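Local atomic coordinates of putative ABC transporter (Thermobispora bispora, PDB entry 4PE6), a protein that probably binds a carbohydrate or a related small solute and delivers it to an ABC transporter. Residues P19-N25 against P82-N88; W32-M36 against M258-S264; G216-A220 against R240-Y244; F286-I291 against A309-W313; T298-V302 against P335-T339. One frame throughout, in Å; residues are numbered along the deposited sequence. Where two conformers were deposited one is given.

Contact 1: P19-N25 against P82-N88; sequences PFIALSN and PDALLIN
The carbonyl oxygen Phe20 O takes two N-H groups from the start of the other segment. Asp83 N lies in the carbonyl plane, 2.8 Å from Phe20 O. Ala84 N adds a weak, longer bond to the same oxygen. Asp83 also holds the amide of Phe20: its OD2 sits 2.8 Å from Phe20 N and uses the anti lone pair in a nearly straight bond (168°). Asp83 CG lies beside its own backbone N (chi1 -64°), which brings OD2 to Phe20 N, close to Pro19 CA. An alanine here has no carboxylate for Phe20 N, and the start of the strand pairing would probably be held less firmly. Pro82 CB rests over one face of the Phe20 ring, 4.1 Å from its centroid, a CH-pi contact.

From there the strands 20-25 and 84-88 run parallel. Ala22 N bonds Ala84 O, Ala22 O bonds Leu86 N at 2.7 Å, and Ser24 continues the ladder to Leu86 O and Asn88 N. On one face, Ile21 CG2 meets Leu86 CD1 at 3.9 Å, while Leu23 crosses Leu86 at about a right angle. On the other, Ala22 CB touches Leu85 CD1 at 3.8 Å. Asn25 and Asn88 lie side by side with their amide planes 60° apart. Their polar ends turn to other partners, Asn60 and Arg33 for Asn25 and Asp113 for Asn88. The ladder pairs buried backbone polar groups in the parallel sheet of the first lobe. Arg33 and Asp113 both bond the acid LTH, so the two amides are second-shell residues of its site.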
# COMPACT_ATOMS: atom_id res chain seq x y z
N PRO A 19 19.54 -17.31 8.85
CA PRO A 19 19.64 -16.03 8.16
C PRO A 19 19.20 -14.76 8.90
O PRO A 19 18.28 -14.78 9.73
CB PRO A 19 18.76 -16.22 6.92
CG PRO A 19 18.01 -17.48 7.14
CD PRO A 19 18.84 -18.32 8.04
N PHE A 20 19.84 -13.66 8.52
CA PHE A 20 19.51 -12.31 8.96
C PHE A 20 18.74 -11.61 7.83
O PHE A 20 19.28 -11.38 6.74
CB PHE A 20 20.80 -11.57 9.35
CG PHE A 20 20.64 -10.09 9.61
CD1 PHE A 20 19.44 -9.54 10.09
CD2 PHE A 20 21.72 -9.25 9.42
CE1 PHE A 20 19.33 -8.18 10.32
CE2 PHE A 20 21.61 -7.88 9.65
CZ PHE A 20 20.42 -7.35 10.10
N ILE A 21 17.47 -11.31 8.09
CA ILE A 21 16.59 -10.61 7.14
C ILE A 21 16.43 -9.14 7.55
O ILE A 21 15.93 -8.85 8.63
CB ILE A 21 15.18 -11.23 7.10
CG1 ILE A 21 15.25 -12.76 6.92
CG2 ILE A 21 14.33 -10.58 6.02
CD1 ILE A 21 15.97 -13.21 5.67
N ALA A 22 16.89 -8.21 6.70
CA ALA A 22 16.79 -6.78 6.96
C ALA A 22 15.66 -6.20 6.11
O ALA A 22 15.48 -6.61 4.98
CB ALA A 22 18.11 -6.12 6.63
N LEU A 23 14.90 -5.26 6.67
CA LEU A 23 13.85 -4.55 5.92
C LEU A 23 14.09 -3.05 5.99
O LEU A 23 14.20 -2.45 7.08
CB LEU A 23 12.46 -4.90 6.45
CG LEU A 23 11.26 -4.40 5.64
CD1 LEU A 23 10.03 -5.26 5.92
CD2 LEU A 23 10.93 -2.94 5.90
N SER A 24 14.18 -2.43 4.82
CA SER A 24 14.34 -0.98 4.71
C SER A 24 13.07 -0.40 4.09
O SER A 24 12.67 -0.77 2.98
CB SER A 24 15.55 -0.64 3.83
OG SER A 24 15.54 0.73 3.48
N ASN A 25 12.44 0.50 4.84
CA ASN A 25 11.17 1.09 4.42
C ASN A 25 11.30 2.57 4.18
O ASN A 25 11.72 3.32 5.09
CB ASN A 25 10.13 0.82 5.49
CG ASN A 25 8.83 1.56 5.25
OD1 ASN A 25 8.38 1.68 4.11
ND2 ASN A 25 8.23 2.07 6.29
N PRO A 82 23.39 -8.59 6.29
CA PRO A 82 22.16 -9.32 6.14
C PRO A 82 22.27 -10.35 5.01
O PRO A 82 22.98 -10.15 4.04
CB PRO A 82 21.16 -8.23 5.80
CG PRO A 82 21.96 -7.24 5.01
CD PRO A 82 23.33 -7.26 5.66
N ASP A 83 21.55 -11.45 5.15
CA ASP A 83 21.46 -12.46 4.08
C ASP A 83 20.45 -12.09 2.99
O ASP A 83 20.58 -12.48 1.82
CB ASP A 83 21.13 -13.79 4.74
CG ASP A 83 22.24 -14.24 5.66
OD1 ASP A 83 23.35 -14.49 5.14
OD2 ASP A 83 22.03 -14.29 6.89
N ALA A 84 19.41 -11.39 3.40
CA ALA A 84 18.40 -10.83 2.49
C ALA A 84 18.00 -9.46 2.98
O ALA A 84 18.00 -9.18 4.20
CB ALA A 84 17.18 -11.74 2.41
N LEU A 85 17.63 -8.63 2.02
CA LEU A 85 17.23 -7.27 2.25
C LEU A 85 15.89 -7.06 1.54
O LEU A 85 15.79 -7.29 0.32
CB LEU A 85 18.30 -6.32 1.70
CG LEU A 85 17.98 -4.84 1.80
CD1 LEU A 85 17.84 -4.39 3.26
CD2 LEU A 85 19.05 -4.04 1.05
N LEU A 86 14.87 -6.70 2.31
CA LEU A 86 13.55 -6.38 1.75
C LEU A 86 13.40 -4.89 1.69
O LEU A 86 13.66 -4.18 2.69
CB LEU A 86 12.43 -6.97 2.63
CG LEU A 86 12.64 -8.40 3.13
CD1 LEU A 86 11.44 -8.90 3.92
CD2 LEU A 86 12.94 -9.35 1.99
N ILE A 87 12.98 -4.37 0.53
CA ILE A 87 12.99 -2.92 0.35
C ILE A 87 11.66 -2.38 -0.14
O ILE A 87 11.16 -2.81 -1.19
CB ILE A 87 14.07 -2.44 -0.64
CG1 ILE A 87 15.44 -2.94 -0.23
CG2 ILE A 87 14.02 -0.92 -0.78
CD1 ILE A 87 16.50 -2.66 -1.27
N ASN A 88 11.09 -1.45 0.62
CA ASN A 88 10.00 -0.62 0.11
C ASN A 88 10.63 0.73 -0.28
O ASN A 88 10.95 1.59 0.58
CB ASN A 88 8.87 -0.47 1.10
CG ASN A 88 7.62 0.16 0.49
OD1 ASN A 88 7.72 1.04 -0.35
ND2 ASN A 88 6.44 -0.29 0.92

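Contact 2: W32-M36 against M258-S264; sequences WRQTM and MSDPAQS. With LTH ((2R,3S)-2,3,4-trihydroxybutanoic acid), chain C.
Trp32, Pro261 and Met36 carry most of this contact. Pro261 CG packs over one face of the Trp32 indole, 3.7 Å from the five-membered ring centroid, a CH-pi contact. The acid LTH covers the opposite face, with its C2 3.5 Å from Trp32 CE3. The CG of Trp32 is anti to the backbone N (chi1 -176°), which sends the ring out from the helix, between Pro261 and the acid. Its rotation is fixed by a straight bond from NE1 to Ser259 O (2.9 Å, 171°). That oxygen lies in the ring plane, although NE1 sits above the carbonyl plane. The methyl and selenium of Met258, present as selenomethionine, approach the pyrrole side obliquely, a Met-aromatic contact. Pro261 CB touches Met36 CB at 4.0 Å, and Met36 O accepts a bond from Ser264 OG at 2.8 Å. Arg33 meets the ligand with the edge of its guanidinium: NE bonds both LTH O and LTH O2. Ser259 OG makes a short bond to LTH O4, and Asp113 and Asn30 add further bonds. This is the cleft site of a periplasmic binding protein, where an aromatic ring lies along the bound molecule and polar groups grip its oxygens.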
# COMPACT_ATOMS: atom_id res chain seq x y z
N TRP A 32 -1.09 2.61 6.95
CA TRP A 32 -0.92 1.43 6.09
C TRP A 32 0.51 0.90 6.27
O TRP A 32 0.73 -0.30 6.44
CB TRP A 32 -1.24 1.80 4.62
CG TRP A 32 -1.19 0.65 3.64
CD1 TRP A 32 -2.25 -0.03 3.14
CD2 TRP A 32 -0.02 0.09 3.01
NE1 TRP A 32 -1.81 -1.02 2.28
CE2 TRP A 32 -0.45 -0.95 2.17
CE3 TRP A 32 1.35 0.35 3.10
CZ2 TRP A 32 0.42 -1.72 1.42
CZ3 TRP A 32 2.22 -0.39 2.36
CH2 TRP A 32 1.75 -1.42 1.50
N ARG A 33 1.48 1.81 6.27
CA ARG A 33 2.88 1.44 6.40
C ARG A 33 3.17 0.88 7.79
O ARG A 33 4.01 0.01 7.96
CB ARG A 33 3.79 2.63 6.12
CG ARG A 33 3.82 3.09 4.68
CD ARG A 33 4.56 2.12 3.73
NE ARG A 33 4.52 2.68 2.39
CZ ARG A 33 5.58 3.10 1.67
NH1 ARG A 33 6.80 2.99 2.11
NH2 ARG A 33 5.38 3.63 0.48
N GLN A 34 2.47 1.41 8.78
CA GLN A 34 2.59 0.89 10.14
C GLN A 34 2.04 -0.53 10.27
O GLN A 34 2.65 -1.34 10.94
CB GLN A 34 1.97 1.86 11.13
CG GLN A 34 2.95 2.98 11.40
CD GLN A 34 2.30 4.25 11.84
OE1 GLN A 34 1.29 4.24 12.53
NE2 GLN A 34 2.89 5.37 11.44
N THR A 35 0.95 -0.84 9.59
CA THR A 35 0.45 -2.20 9.58
C THR A 35 1.43 -3.10 8.81
O THR A 35 1.71 -4.23 9.21
CB THR A 35 -0.96 -2.28 8.99
OG1 THR A 35 -1.88 -1.62 9.86
CG2 THR A 35 -1.40 -3.73 8.82
N MSE A 36 1.98 -2.58 7.71
CA MSE A 36 2.93 -3.36 6.91
C MSE A 36 4.11 -3.78 7.74
O MSE A 36 4.54 -4.93 7.65
CB MSE A 36 3.33 -2.51 5.70
CG MSE A 36 4.57 -3.10 5.07
SE MSE A 36 5.26 -1.78 3.80
CE MSE A 36 6.50 -1.01 5.10
N MSE A 258 -7.36 -0.89 -1.11
CA MSE A 258 -5.95 -0.53 -1.00
C MSE A 258 -5.14 -1.74 -1.37
O MSE A 258 -5.66 -2.86 -1.47
CB MSE A 258 -5.52 -0.13 0.44
CG MSE A 258 -6.27 1.07 0.96
SE MSE A 258 -5.44 1.84 2.57
CE MSE A 258 -3.96 2.83 1.69
N SER A 259 -3.86 -1.52 -1.62
CA SER A 259 -2.87 -2.58 -1.65
C SER A 259 -2.81 -3.33 -0.32
O SER A 259 -3.35 -2.86 0.71
CB SER A 259 -1.50 -2.00 -1.98
OG SER A 259 -1.12 -1.02 -1.01
N ASP A 260 -2.10 -4.45 -0.35
CA ASP A 260 -1.93 -5.36 0.78
C ASP A 260 -0.70 -5.02 1.59
O ASP A 260 0.41 -5.16 1.09
CB ASP A 260 -1.82 -6.80 0.24
CG ASP A 260 -1.59 -7.84 1.32
OD1 ASP A 260 -1.94 -7.65 2.51
OD2 ASP A 260 -1.05 -8.91 0.96
N PRO A 261 -0.88 -4.57 2.85
CA PRO A 261 0.28 -4.30 3.69
C PRO A 261 1.16 -5.52 3.90
O PRO A 261 2.36 -5.38 4.10
CB PRO A 261 -0.33 -3.84 5.03
CG PRO A 261 -1.70 -3.39 4.69
CD PRO A 261 -2.14 -4.24 3.53
N ALA A 262 0.56 -6.72 3.86
CA ALA A 262 1.27 -7.94 4.04
C ALA A 262 2.09 -8.39 2.82
O ALA A 262 2.59 -9.49 2.78
CB ALA A 262 0.33 -9.05 4.52
N GLN A 263 2.26 -7.52 1.83
CA GLN A 263 3.34 -7.73 0.89
C GLN A 263 4.68 -7.91 1.60
O GLN A 263 5.54 -8.61 1.09
CB GLN A 263 3.46 -6.59 -0.08
CG GLN A 263 2.40 -6.57 -1.16
CD GLN A 263 2.48 -5.29 -1.95
OE1 GLN A 263 3.13 -5.25 -2.98
NE2 GLN A 263 1.81 -4.22 -1.46
N SER A 264 4.85 -7.28 2.77
CA SER A 264 6.06 -7.45 3.53
C SER A 264 6.27 -8.90 4.01
O SER A 264 7.42 -9.38 4.10
CB SER A 264 6.10 -6.49 4.73
OG SER A 264 5.02 -6.78 5.61
O1 LTH C . -0.39 3.33 1.23
C1 LTH C . 0.88 3.15 1.11
O LTH C . 1.77 3.65 1.82
C2 LTH C . 1.36 2.13 0.04
O2 LTH C . 2.81 2.08 -0.00
C3 LTH C . 0.88 2.50 -1.35
O3 LTH C . 1.34 3.80 -1.70
C4 LTH C . 1.46 1.49 -2.36
O4 LTH C . 0.87 0.20 -2.02

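Contact 3: G216-A220 against R240-Y244; sequences GYGVA and RALSY
Tyr217 and Tyr244 form the dense part of this contact. They meet edge-to-face: the Tyr217 edge points at the Tyr244 face, the planes are 82° apart, and the centroids are 5.4 Å apart. Tyr244 CB lies in the plane of the Tyr217 ring, 3.8 Å from its CD1. Ala220 CB reaches the far end of Tyr244, 3.6 Å from its OH. Arg240 covers a face of the Tyr217 ring. Its CD sits 3.8 Å from the Tyr217 centroid as a CH-pi contact, and its CG also touches CE1. Tyr217 has CG anti to the backbone N (chi1 -180°), and this carries the ring across to the other helix.

The two helices belong to the alpha/beta fold of the second lobe. Helix 216-226 leads into strand 232-235 and helix 239-247 follows that strand, so the contact joins successive helices around it. Ala241 and Tyr244 also rest on Phe235 of the strand.

Elsewhere the packing is thinner. The axes of the short helix segments are 10.2 Å apart at closest approach, too far for backbone contact. On the buried side, Tyr217 CB and Ala241 CB are 4.3 Å apart. Toward the partly exposed side, the Arg240 chain bends at chi3, and its guanidinium stands at 57° to the Tyr217 plane instead of stacking on it. The charged end turns instead to a salt bridge with Asp306.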
# COMPACT_ATOMS: atom_id res chain seq x y z
N GLY A 216 -10.12 8.37 3.13
CA GLY A 216 -11.50 8.87 3.19
C GLY A 216 -12.00 9.26 4.58
O GLY A 216 -12.87 10.11 4.70
N TYR A 217 -11.47 8.65 5.63
CA TYR A 217 -11.93 8.99 7.00
C TYR A 217 -11.46 10.41 7.32
O TYR A 217 -12.22 11.20 7.84
CB TYR A 217 -11.41 8.00 8.05
CG TYR A 217 -11.86 8.30 9.47
CD1 TYR A 217 -13.07 7.84 9.96
CD2 TYR A 217 -11.06 9.08 10.32
CE1 TYR A 217 -13.47 8.12 11.27
CE2 TYR A 217 -11.46 9.37 11.61
CZ TYR A 217 -12.66 8.89 12.07
OH TYR A 217 -13.03 9.18 13.35
N GLY A 218 -10.21 10.71 6.99
CA GLY A 218 -9.65 12.06 7.18
C GLY A 218 -10.32 13.10 6.30
O GLY A 218 -10.58 14.22 6.73
N VAL A 219 -10.60 12.73 5.06
CA VAL A 219 -11.33 13.60 4.16
C VAL A 219 -12.72 13.93 4.76
O VAL A 219 -13.15 15.10 4.87
CB VAL A 219 -11.39 12.95 2.76
CG1 VAL A 219 -12.36 13.68 1.83
CG2 VAL A 219 -9.99 12.93 2.16
N ALA A 220 -13.39 12.90 5.26
CA ALA A 220 -14.70 13.08 5.88
C ALA A 220 -14.64 14.09 7.06
O ALA A 220 -15.47 14.98 7.14
CB ALA A 220 -15.26 11.74 6.32
N ARG A 240 -11.28 1.51 11.82
CA ARG A 240 -11.96 2.77 12.12
C ARG A 240 -12.80 3.27 10.93
O ARG A 240 -13.93 3.75 11.11
CB ARG A 240 -10.94 3.84 12.51
CG ARG A 240 -11.54 5.22 12.78
CD ARG A 240 -10.46 6.22 13.16
NE ARG A 240 -9.77 5.81 14.38
CZ ARG A 240 -8.56 5.28 14.45
NH1 ARG A 240 -7.82 5.07 13.35
NH2 ARG A 240 -8.08 4.95 15.64
N ALA A 241 -12.26 3.17 9.72
CA ALA A 241 -12.97 3.67 8.54
C ALA A 241 -14.17 2.78 8.19
O ALA A 241 -15.26 3.27 7.87
CB ALA A 241 -12.03 3.77 7.35
N LEU A 242 -13.95 1.47 8.26
CA LEU A 242 -15.04 0.51 8.04
C LEU A 242 -16.21 0.71 9.01
O LEU A 242 -17.37 0.71 8.59
CB LEU A 242 -14.52 -0.92 8.12
CG LEU A 242 -14.04 -1.55 6.80
CD1 LEU A 242 -13.48 -0.56 5.79
CD2 LEU A 242 -13.01 -2.62 7.10
N SER A 243 -15.89 0.92 10.28
CA SER A 243 -16.90 1.21 11.30
C SER A 243 -17.63 2.53 11.05
O SER A 243 -18.84 2.62 11.27
CB SER A 243 -16.27 1.23 12.69
OG SER A 243 -15.47 0.08 12.94
N TYR A 244 -16.89 3.55 10.62
CA TYR A 244 -17.48 4.85 10.32
C TYR A 244 -18.43 4.73 9.13
O TYR A 244 -19.54 5.29 9.14
CB TYR A 244 -16.38 5.88 10.04
CG TYR A 244 -16.88 7.22 9.56
CD1 TYR A 244 -17.30 8.20 10.47
CD2 TYR A 244 -16.95 7.51 8.20
CE1 TYR A 244 -17.75 9.43 10.02
CE2 TYR A 244 -17.40 8.73 7.75
CZ TYR A 244 -17.81 9.69 8.66
OH TYR A 244 -18.26 10.89 8.19

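Contact 4: F286-I291 against A309-W313; sequences FPIVLI and AAWPW
Backbones 286-291 and 309-313 run in roughly opposite directions, 148° apart end to end, and come nearest at Val289 and Ala309, whose CA atoms are 7.0 Å apart. Trp311 CG lies beside its backbone N (chi1 -61°), which carries the indole toward Pro287 and Ile288. NE1 of Trp311 bonds Ile288 O at 2.9 Å, with the oxygen close to the ring plane but the donor well above the carbonyl plane. A second, weak bond reaches Pro287 O. Val289 CG2 lies over one face of the Trp311 five-membered ring, 4.0 Å from its centroid, while its CG1 touches Ala309 CB at 3.7 Å.

Trp313 is covered on both faces. Phe286 meets one face edge-to-face, with centroids 4.9 Å apart and planes at 69°. Trp311 CB covers the opposite face. Pro287 CG lies at the Trp313 edge, in plane. The Trp313 NE1 is taken by Asp260, which also accepts from Trp311 N. A leucine in place of Trp311 has no N-H for Ile288 O and no ring for Val289 CG2, and the loop would probably be held less firmly.

The two indoles spend their N-H groups on different partners, one on the backbone at the break in strand 283-290 and one on an aspartate. Their carbon surfaces join the loop before helix 315-327 to that strand.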
# COMPACT_ATOMS: atom_id res chain seq x y z
N PHE A 286 1.08 -9.83 -6.63
CA PHE A 286 0.21 -10.35 -5.60
C PHE A 286 -1.07 -9.48 -5.52
O PHE A 286 -1.12 -8.38 -6.10
CB PHE A 286 0.95 -10.37 -4.24
CG PHE A 286 1.75 -11.62 -4.00
CD1 PHE A 286 2.74 -12.01 -4.88
CD2 PHE A 286 1.50 -12.41 -2.88
CE1 PHE A 286 3.47 -13.17 -4.67
CE2 PHE A 286 2.23 -13.57 -2.66
CZ PHE A 286 3.21 -13.97 -3.56
N PRO A 287 -2.11 -9.96 -4.81
CA PRO A 287 -3.41 -9.31 -4.85
C PRO A 287 -3.59 -8.15 -3.90
O PRO A 287 -3.17 -8.20 -2.74
CB PRO A 287 -4.38 -10.43 -4.46
CG PRO A 287 -3.56 -11.32 -3.58
CD PRO A 287 -2.19 -11.30 -4.21
N ILE A 288 -4.30 -7.13 -4.38
CA ILE A 288 -4.74 -6.01 -3.54
C ILE A 288 -5.86 -6.47 -2.59
O ILE A 288 -6.27 -7.64 -2.61
CB ILE A 288 -5.24 -4.85 -4.41
CG1 ILE A 288 -6.43 -5.30 -5.28
CG2 ILE A 288 -4.12 -4.26 -5.27
CD1 ILE A 288 -7.15 -4.15 -5.97
N VAL A 289 -6.34 -5.54 -1.75
CA VAL A 289 -7.44 -5.79 -0.80
C VAL A 289 -8.61 -4.88 -1.17
O VAL A 289 -8.66 -3.70 -0.79
CB VAL A 289 -7.02 -5.53 0.67
CG1 VAL A 289 -8.15 -5.95 1.61
CG2 VAL A 289 -5.74 -6.28 1.02
N LEU A 290 -9.54 -5.43 -1.93
CA LEU A 290 -10.77 -4.73 -2.29
C LEU A 290 -11.87 -5.16 -1.31
O LEU A 290 -12.17 -6.33 -1.21
CB LEU A 290 -11.15 -5.07 -3.73
CG LEU A 290 -12.52 -4.62 -4.25
CD1 LEU A 290 -12.57 -3.11 -4.41
CD2 LEU A 290 -12.85 -5.34 -5.56
N ILE A 291 -12.43 -4.20 -0.58
CA ILE A 291 -13.50 -4.48 0.37
C ILE A 291 -14.82 -3.98 -0.21
O ILE A 291 -15.17 -2.82 -0.05
CB ILE A 291 -13.22 -3.85 1.74
CG1 ILE A 291 -11.87 -4.37 2.26
CG2 ILE A 291 -14.31 -4.21 2.74
CD1 ILE A 291 -11.41 -3.72 3.53
N ALA A 309 -6.57 -3.89 6.71
CA ALA A 309 -6.82 -5.22 6.16
C ALA A 309 -5.58 -5.68 5.40
O ALA A 309 -4.96 -4.89 4.64
CB ALA A 309 -8.03 -5.20 5.24
N ALA A 310 -5.22 -6.94 5.62
CA ALA A 310 -3.99 -7.54 5.12
C ALA A 310 -4.21 -9.02 4.87
O ALA A 310 -4.93 -9.65 5.62
CB ALA A 310 -2.88 -7.33 6.14
N TRP A 311 -3.63 -9.59 3.81
CA TRP A 311 -3.82 -11.01 3.57
C TRP A 311 -2.86 -11.81 4.47
O TRP A 311 -1.69 -11.44 4.65
CB TRP A 311 -3.61 -11.37 2.09
CG TRP A 311 -4.55 -10.70 1.15
CD1 TRP A 311 -4.21 -9.92 0.07
CD2 TRP A 311 -5.98 -10.76 1.16
NE1 TRP A 311 -5.34 -9.51 -0.60
CE2 TRP A 311 -6.44 -10.00 0.05
CE3 TRP A 311 -6.92 -11.39 1.99
CZ2 TRP A 311 -7.80 -9.83 -0.22
CZ3 TRP A 311 -8.26 -11.23 1.70
CH2 TRP A 311 -8.69 -10.45 0.60
N PRO A 312 -3.35 -12.89 5.10
CA PRO A 312 -2.49 -13.66 6.00
C PRO A 312 -1.62 -14.67 5.25
O PRO A 312 -1.96 -15.86 5.16
CB PRO A 312 -3.50 -14.35 6.93
CG PRO A 312 -4.70 -14.56 6.06
CD PRO A 312 -4.74 -13.39 5.11
N TRP A 313 -0.50 -14.20 4.71
CA TRP A 313 0.39 -15.09 3.97
C TRP A 313 1.13 -16.04 4.90
O TRP A 313 1.79 -15.61 5.84
CB TRP A 313 1.39 -14.29 3.12
CG TRP A 313 0.72 -13.41 2.18
CD1 TRP A 313 0.61 -12.06 2.29
CD2 TRP A 313 0.04 -13.78 0.98
NE1 TRP A 313 -0.12 -11.56 1.24
CE2 TRP A 313 -0.48 -12.60 0.42
CE3 TRP A 313 -0.20 -15.00 0.33
CZ2 TRP A 313 -1.21 -12.59 -0.77
CZ3 TRP A 313 -0.93 -15.00 -0.85
CH2 TRP A 313 -1.42 -13.80 -1.39

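Contact 5: T298-V302 against P335-T339; sequences TWASV and PIPST
Trp299 CG and Ile336 CG1 both lie beside the backbone N (chi1 -82° and -61°), which leaves Ile336 CG2 anti to its N and over the indole. The result is a CH-pi contact that lays the C-terminal tail against helix 293-302 of the periplasmic binding protein fold. Ile336 CG2 sits over the centre of the Trp299 six-membered ring, 3.8 Å from the centroid and only 12° off the normal. Ile336 CG1 lies toward the pyrrole side, 3.8 Å from Trp299 NE1. Ile336 CD1 extends to Thr298 OG1 at 3.4 Å, a plain van der Waals touch; that hydroxyl bonds Asp295 O instead. Trp299 itself packs inward on Ile291 and Ala309.

Pro337 continues the tail along the helix. Its ring also touches Pro312, in the loop that precedes helix 315-327. At the end of the segment Val302 takes over from Trp299. Its CG1 meets the backbone of Pro337 and Ser338, with CG1 3.3 Å from Ser338 C, so the methyl faces main chain and not another side chain. The contact lies at the surface and is mostly apolar, with methyls also against a hydroxyl and a carbonyl oxygen. At the other end of the indole, Pro337 CD reaches the benzene rim obliquely, 3.6 Å from Trp299 CH2.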
# COMPACT_ATOMS: atom_id res chain seq x y z
N THR A 298 -17.34 -8.51 7.79
CA THR A 298 -16.36 -9.57 8.02
C THR A 298 -15.01 -8.95 8.43
O THR A 298 -14.44 -9.29 9.46
CB THR A 298 -16.18 -10.52 6.80
OG1 THR A 298 -15.31 -9.90 5.84
CG2 THR A 298 -17.50 -10.85 6.13
N TRP A 299 -14.51 -8.01 7.63
CA TRP A 299 -13.27 -7.32 7.99
C TRP A 299 -13.40 -6.55 9.31
O TRP A 299 -12.54 -6.66 10.18
CB TRP A 299 -12.81 -6.37 6.89
CG TRP A 299 -12.07 -7.06 5.78
CD1 TRP A 299 -12.49 -7.24 4.50
CD2 TRP A 299 -10.76 -7.64 5.87
NE1 TRP A 299 -11.51 -7.88 3.77
CE2 TRP A 299 -10.45 -8.15 4.59
CE3 TRP A 299 -9.83 -7.77 6.90
CZ2 TRP A 299 -9.23 -8.79 4.32
CZ3 TRP A 299 -8.63 -8.41 6.64
CH2 TRP A 299 -8.34 -8.91 5.35
N ALA A 300 -14.48 -5.80 9.45
CA ALA A 300 -14.70 -4.99 10.66
C ALA A 300 -14.75 -5.84 11.93
O ALA A 300 -14.39 -5.36 13.00
CB ALA A 300 -15.98 -4.18 10.53
N SER A 301 -15.15 -7.10 11.81
CA SER A 301 -15.19 -7.99 12.96
C SER A 301 -13.81 -8.33 13.47
O SER A 301 -13.64 -8.60 14.66
CB SER A 301 -15.91 -9.29 12.60
OG SER A 301 -17.25 -9.01 12.28
N VAL A 302 -12.81 -8.33 12.58
CA VAL A 302 -11.47 -8.77 12.97
C VAL A 302 -10.49 -7.64 13.20
O VAL A 302 -9.60 -7.77 14.03
CB VAL A 302 -10.86 -9.78 11.96
CG1 VAL A 302 -11.64 -11.09 12.01
CG2 VAL A 302 -10.82 -9.23 10.54
N PRO A 335 -7.90 -15.92 2.28
CA PRO A 335 -9.10 -15.82 3.08
C PRO A 335 -9.03 -14.61 3.99
O PRO A 335 -7.95 -14.22 4.44
CB PRO A 335 -9.08 -17.11 3.89
CG PRO A 335 -7.63 -17.40 4.09
CD PRO A 335 -6.89 -16.78 2.93
N ILE A 336 -10.19 -14.02 4.25
CA ILE A 336 -10.28 -12.98 5.24
C ILE A 336 -10.08 -13.68 6.58
O ILE A 336 -10.76 -14.67 6.85
CB ILE A 336 -11.65 -12.27 5.21
CG1 ILE A 336 -11.88 -11.62 3.84
CG2 ILE A 336 -11.74 -11.23 6.33
CD1 ILE A 336 -13.32 -11.34 3.51
N PRO A 337 -9.13 -13.21 7.39
CA PRO A 337 -8.96 -13.87 8.69
C PRO A 337 -10.21 -13.67 9.55
O PRO A 337 -10.80 -12.59 9.50
CB PRO A 337 -7.76 -13.15 9.32
CG PRO A 337 -7.22 -12.22 8.29
CD PRO A 337 -8.29 -12.00 7.26
N SER A 338 -10.62 -14.70 10.29
CA SER A 338 -11.67 -14.54 11.32
C SER A 338 -11.04 -14.31 12.70
O SER A 338 -11.75 -14.02 13.67
CB SER A 338 -12.61 -15.75 11.34
OG SER A 338 -11.91 -16.93 11.70
N THR A 339 -9.71 -14.43 12.78
CA THR A 339 -8.95 -14.18 14.00
C THR A 339 -7.62 -13.51 13.67
O THR A 339 -7.36 -12.39 14.09
CB THR A 339 -8.70 -15.48 14.79
OG1 THR A 339 -7.96 -15.18 15.98
CG2 THR A 339 -7.92 -16.51 13.95

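Overall arrangement
Contact 2 lies about 5 Å from the centre of the chain and holds the bound acid. Contact 1 meets it through Arg33, whose NH1 is 2.9 Å from Asn25 OD1. The first lobe's sheet is thus tied to the ligand site. Contact 4 backs contact 2 from the other side: Met258 O is 2.8 Å from Val289 N, and Asp260 OD2 is 2.8 Å from Trp313 NE1. Contact 5 extends contact 4 outward, where Trp299 CE3 lies 3.5 Å from Ala309 CB. Contact 3 sits in the second lobe, its centre about 33 Å from that of contact 1. It reaches contacts 4 and 5 through Leu242, which packs on Ile291 and Trp299.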